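Local coordinates for protein alternansucrase (Leuconostoc mesenteroides, PDB 6HVG) that is a glycoside hydrolase family 70 enzyme, built round a catalytic domain of the (beta/alpha)8-barrel class and carrying repeats of the choline-binding, cell-wall-binding type, at residues P822-Y826 with G827-L831; Q1136-R1139 with N1140-A1144. All coordinates share one frame; numbering follows the deposited sequence.

Contact 1: residues P822-Y826 with G827-L831; sequences PRVYY and GDMYL
Two backbone carbonyls, those of Y825 and Y826, take the NH groups of D828, M829 and Y830 as the chain leaves strand 821-825 and turns at once into a short, weakly bonded helix. D828 N donates to Y825 O at 2.9 Å. Y826 O accepts twice, from M829 N at 2.9 Å and from Y830 N at 2.7 Å. The buried carboxylate of D828 makes a salt bridge to R750 through OD1 and a hydrogen bond to Y811 OH through OD2.

Aromatic contacts follow the same turn. The Y825 ring has G827 over one face, with CA 3.9 Å from the ring centroid in a CH-pi contact; glycine, lacking a side chain, lets its backbone lie directly on the ring. At that ring's edge, in its plane, stands D828 OD2. With CG anti to the backbone N (chi1 166°), Y826 swings its ring under Y830, whose CB rests over its face, 4.1 Å from the centroid and offset toward the rim. The rings of Y826 and Y830 lie with their planes at 30° but slid so far apart that they barely overlap. The hydroxyls of Y825 and Y826 have partners outside the turn: Y825 OH is hydrogen-bonded to E832 OE2 and Y826 OH to M837 N.

Among the apolar groups, V824 CG1 meets M829 CG at 3.9 Å; beta-branched valine suits the strand, and flexible methionine bends on toward helix 844-857.

This tight passage from strand to helix lies at the C-terminal end of a parallel strand in the family 70 beta/alpha barrel, between strands 745-747 and 1045-1047.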
loop_
_atom_site.group_PDB
_atom_site.type_symbol
_atom_site.label_atom_id
_atom_site.label_comp_id
_atom_site.label_asym_id
_atom_site.label_seq_id
_atom_site.Cartn_x
_atom_site.Cartn_y
_atom_site.Cartn_z
ATOM N N PRO A 822 18.924 4.599 21.976
ATOM C CA PRO A 822 19.092 4.306 20.546
ATOM C C PRO A 822 18.793 2.853 20.198
ATOM O O PRO A 822 18.959 1.982 21.037
ATOM C CB PRO A 822 20.556 4.632 20.287
ATOM C CG PRO A 822 21.205 4.486 21.615
ATOM C CD PRO A 822 20.193 4.947 22.621
ATOM N N ARG A 823 18.309 2.618 18.984
ATOM C CA ARG A 823 18.138 1.272 18.472
ATOM C C ARG A 823 18.963 1.047 17.213
ATOM O O ARG A 823 18.985 1.888 16.309
ATOM C CB ARG A 823 16.683 0.967 18.178
ATOM C CG ARG A 823 16.473 -0.512 17.893
ATOM C CD ARG A 823 15.004 -0.866 17.756
ATOM N NE ARG A 823 14.433 -0.250 16.577
ATOM C CZ ARG A 823 13.184 -0.409 16.180
ATOM N NH1 ARG A 823 12.367 -1.192 16.869
ATOM N NH2 ARG A 823 12.766 0.227 15.088
ATOM N N VAL A 824 19.638 -0.099 17.185
ATOM C CA VAL A 824 20.506 -0.466 16.089
ATOM C C VAL A 824 19.897 -1.600 15.259
ATOM O O VAL A 824 19.426 -2.621 15.801
ATOM C CB VAL A 824 21.878 -0.923 16.609
ATOM C CG1 VAL A 824 22.779 -1.301 15.447
ATOM C CG2 VAL A 824 22.523 0.169 17.447
ATOM N N TYR A 825 19.916 -1.418 13.944
ATOM C CA TYR A 825 19.257 -2.347 13.024
ATOM C C TYR A 825 20.249 -3.393 12.541
ATOM O O TYR A 825 21.275 -3.067 11.955
ATOM C CB TYR A 825 18.646 -1.556 11.831
ATOM C CG TYR A 825 18.010 -2.403 10.741
ATOM C CD1 TYR A 825 17.169 -3.460 11.051
ATOM C CD2 TYR A 825 18.259 -2.157 9.389
ATOM C CE1 TYR A 825 16.597 -4.237 10.050
ATOM C CE2 TYR A 825 17.679 -2.920 8.388
ATOM C CZ TYR A 825 16.856 -3.958 8.724
ATOM O OH TYR A 825 16.301 -4.732 7.739
ATOM N N TYR A 826 19.906 -4.652 12.766
ATOM C CA TYR A 826 20.656 -5.800 12.247
ATOM C C TYR A 826 21.195 -5.585 10.849
ATOM O O TYR A 826 22.339 -5.899 10.574
ATOM C CB TYR A 826 19.733 -7.035 12.239
ATOM C CG TYR A 826 20.249 -8.205 11.437
ATOM C CD1 TYR A 826 21.098 -9.158 12.006
ATOM C CD2 TYR A 826 19.898 -8.359 10.124
ATOM C CE1 TYR A 826 21.532 -10.252 11.280
ATOM C CE2 TYR A 826 20.335 -9.441 9.388
ATOM C CZ TYR A 826 21.152 -10.385 9.973
ATOM O OH TYR A 826 21.578 -11.448 9.215
ATOM N N GLY A 827 20.352 -5.059 9.970
ATOM C CA GLY A 827 20.676 -4.892 8.553
ATOM C C GLY A 827 21.649 -3.793 8.199
ATOM O O GLY A 827 22.067 -3.699 7.056
ATOM N N ASP A 828 21.982 -2.953 9.166
ATOM C CA ASP A 828 23.096 -2.023 9.047
ATOM C C ASP A 828 24.393 -2.646 9.557
ATOM O O ASP A 828 25.470 -2.107 9.313
ATOM C CB ASP A 828 22.810 -0.739 9.839
ATOM C CG ASP A 828 21.639 0.047 9.270
ATOM O OD1 ASP A 828 21.461 -0.015 8.030
ATOM O OD2 ASP A 828 20.910 0.701 10.068
ATOM N N MET A 829 24.283 -3.762 10.278
ATOM C CA MET A 829 25.435 -4.473 10.833
ATOM C C MET A 829 25.792 -5.718 10.013
ATOM O O MET A 829 26.969 -6.013 9.807
ATOM C CB MET A 829 25.148 -4.885 12.275
ATOM C CG MET A 829 24.918 -3.716 13.222
ATOM S SD MET A 829 26.432 -2.789 13.512
ATOM C CE MET A 829 27.252 -3.889 14.666
ATOM N N TYR A 830 24.776 -6.451 9.569
ATOM C CA TYR A 830 24.951 -7.626 8.736
ATOM C C TYR A 830 24.064 -7.473 7.515
ATOM O O TYR A 830 23.176 -6.616 7.492
ATOM C CB TYR A 830 24.636 -8.890 9.537
ATOM C CG TYR A 830 25.568 -9.023 10.715
ATOM C CD1 TYR A 830 25.245 -8.456 11.949
ATOM C CD2 TYR A 830 26.814 -9.656 10.587
ATOM C CE1 TYR A 830 26.113 -8.546 13.026
ATOM C CE2 TYR A 830 27.698 -9.738 11.660
ATOM C CZ TYR A 830 27.341 -9.188 12.875
ATOM O OH TYR A 830 28.189 -9.261 13.946
ATOM N N LEU A 831 24.313 -8.270 6.477
ATOM C CA LEU A 831 23.542 -8.149 5.248
ATOM C C LEU A 831 22.128 -8.681 5.436
ATOM O O LEU A 831 21.926 -9.734 6.064
ATOM C CB LEU A 831 24.230 -8.895 4.114
ATOM C CG LEU A 831 25.572 -8.319 3.648
ATOM C CD1 LEU A 831 26.159 -9.218 2.570
ATOM C CD2 LEU A 831 25.452 -6.878 3.150
#

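Contact 2: residues Q1136-R1139 with N1140-A1144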
loop_
_atom_site.group_PDB
_atom_site.type_symbol
_atom_site.label_atom_id
_atom_site.label_comp_id
_atom_site.label_asym_id
_atom_site.label_seq_id
_atom_site.Cartn_x
_atom_site.Cartn_y
_atom_site.Cartn_z
ATOM N N GLN A 1136 12.599 -24.718 21.754
ATOM C CA GLN A 1136 13.797 -24.855 22.596
ATOM C C GLN A 1136 14.895 -23.889 22.141
ATOM O O GLN A 1136 15.552 -23.269 22.973
ATOM C CB GLN A 1136 14.325 -26.289 22.608
ATOM C CG GLN A 1136 15.379 -26.555 23.681
ATOM C CD GLN A 1136 14.801 -26.525 25.096
ATOM O OE1 GLN A 1136 13.971 -27.370 25.448
ATOM N NE2 GLN A 1136 15.237 -25.552 25.911
ATOM N N ASP A 1137 15.069 -23.733 20.827
ATOM C CA ASP A 1137 16.069 -22.797 20.320
ATOM C C ASP A 1137 15.818 -21.384 20.848
ATOM O O ASP A 1137 16.766 -20.658 21.165
ATOM C CB ASP A 1137 16.090 -22.780 18.791
ATOM C CG ASP A 1137 16.649 -24.050 18.192
ATOM O OD1 ASP A 1137 17.545 -24.668 18.806
ATOM O OD2 ASP A 1137 16.211 -24.417 17.080
ATOM N N LEU A 1138 14.541 -21.011 20.944
ATOM C CA LEU A 1138 14.146 -19.693 21.440
ATOM C C LEU A 1138 14.436 -19.547 22.940
ATOM O O LEU A 1138 15.000 -18.544 23.378
ATOM C CB LEU A 1138 12.663 -19.444 21.153
ATOM C CG LEU A 1138 12.036 -18.169 21.720
ATOM C CD1 LEU A 1138 12.753 -16.907 21.266
ATOM C CD2 LEU A 1138 10.573 -18.127 21.324
ATOM N N ARG A 1139 14.051 -20.551 23.717
ATOM C CA ARG A 1139 14.323 -20.538 25.151
ATOM C C ARG A 1139 15.832 -20.500 25.429
ATOM O O ARG A 1139 16.273 -19.821 26.347
ATOM C CB ARG A 1139 13.651 -21.728 25.842
ATOM C CG ARG A 1139 12.124 -21.611 25.892
ATOM C CD ARG A 1139 11.494 -22.603 26.861
ATOM N NE ARG A 1139 11.742 -23.984 26.438
ATOM C CZ ARG A 1139 11.009 -24.665 25.562
ATOM N NH1 ARG A 1139 9.943 -24.130 24.990
ATOM N NH2 ARG A 1139 11.353 -25.893 25.245
ATOM N N ASN A 1140 16.620 -21.203 24.624
ATOM C CA ASN A 1140 18.077 -21.166 24.757
ATOM C C ASN A 1140 18.635 -19.797 24.374
ATOM O O ASN A 1140 19.564 -19.291 24.995
ATOM C CB ASN A 1140 18.757 -22.261 23.898
ATOM C CG ASN A 1140 18.462 -23.671 24.388
ATOM O OD1 ASN A 1140 17.845 -23.872 25.442
ATOM N ND2 ASN A 1140 18.864 -24.653 23.603
ATOM N N ALA A 1141 18.073 -19.206 23.330
ATOM C CA ALA A 1141 18.497 -17.889 22.890
ATOM C C ALA A 1141 18.218 -16.850 23.969
ATOM O O ALA A 1141 19.038 -15.980 24.218
ATOM C CB ALA A 1141 17.783 -17.520 21.604
ATOM N N ILE A 1142 17.054 -16.933 24.591
ATOM C CA ILE A 1142 16.650 -15.980 25.611
ATOM C C ILE A 1142 17.507 -16.132 26.869
ATOM O O ILE A 1142 17.948 -15.138 27.445
ATOM C CB ILE A 1142 15.136 -16.130 25.936
ATOM C CG1 ILE A 1142 14.315 -15.527 24.807
ATOM C CG2 ILE A 1142 14.757 -15.446 27.246
ATOM C CD1 ILE A 1142 12.834 -15.845 24.875
ATOM N N GLU A 1143 17.737 -17.372 27.297
ATOM C CA GLU A 1143 18.595 -17.641 28.459
ATOM C C GLU A 1143 20.010 -17.087 28.232
ATOM O O GLU A 1143 20.545 -16.384 29.090
ATOM C CB GLU A 1143 18.661 -19.144 28.742
ATOM C CG GLU A 1143 19.300 -19.516 30.067
ATOM C CD GLU A 1143 19.203 -21.001 30.367
ATOM O OE1 GLU A 1143 19.315 -21.806 29.412
ATOM O OE2 GLU A 1143 19.037 -21.356 31.562
ATOM N N ALA A 1144 20.580 -17.389 27.065
ATOM C CA ALA A 1144 21.890 -16.925 26.688
ATOM C C ALA A 1144 21.998 -15.407 26.784
ATOM O O ALA A 1144 23.064 -14.867 27.133
ATOM C CB ALA A 1144 22.243 -17.397 25.286
#
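The carboxamides of Q1136 and N1140, one helical turn apart, meet with their planes 36° apart. Q1136 NE2 donates to N1140 OD1 at 3.1 Å, with OD1 close to the plane of the glutamine amide while NE2 stands above the carbonyl plane of the asparagine. Q1136 CG leaves anti to the backbone N (chi1 -168°), and a bend at the next bond turns the amide along the helix toward N1140. The other end of that amide, OE1, accepts a weak bond from R1139 NH2 at 3.0 Å. The guanidinium of R1139 has Q1136 CA over one face, 3.7 Å above the plane and offset toward the rim, and NH1 forms a salt bridge with D1135.

These polar side chains lie along helix 1135-1147, which lies in the connection from strand 1081-1083 to the parallel, adjacent strand 1151-1156, consistent with a helix of the beta/alpha barrel. Its main chain is regular here: N1140 N to Q1136 O, A1141 N to D1137 O, I1142 N to L1138 O at 2.9 Å, and E1143 N to R1139 O at 3.0 Å are successive i to i+4 bonds. Near the start of the helix, D1137 OD2 accepts the NH of T1134, which is half of the pattern of a capping box.

On the buried flank, L1138 and I1142 cross at a slant, CD1 against CD1 at 3.8 Å. Branched aliphatic chains suit this flank: L1138 also reaches F603 of helix 603-608, and I1142 touches F615. Where helix 1063-1075 comes alongside, small A1141 and A1144 permit close approach, A1141 against N1064 and A1144 against A1068.

In the fold
Both contacts belong to the beta/alpha barrel, but to different layers of it. Contact 1 is buried and lies where a strand passes into a short helix; contact 2 falls wholly within one helix, partly buried, with an exposed glutamine on its outer side. Their centres are 21 Å apart and their nearest atoms about 13 Å, so they do not touch. Strand 1045-1047, beside contact 1, precedes helix 1063-1075, which packs against contact 2. Ring faces and an enclosed carboxylate held by outside partners mark the interior contact, whereas contact 2 divides into an amide and guanidinium network and an aliphatic flank turned toward its neighbours.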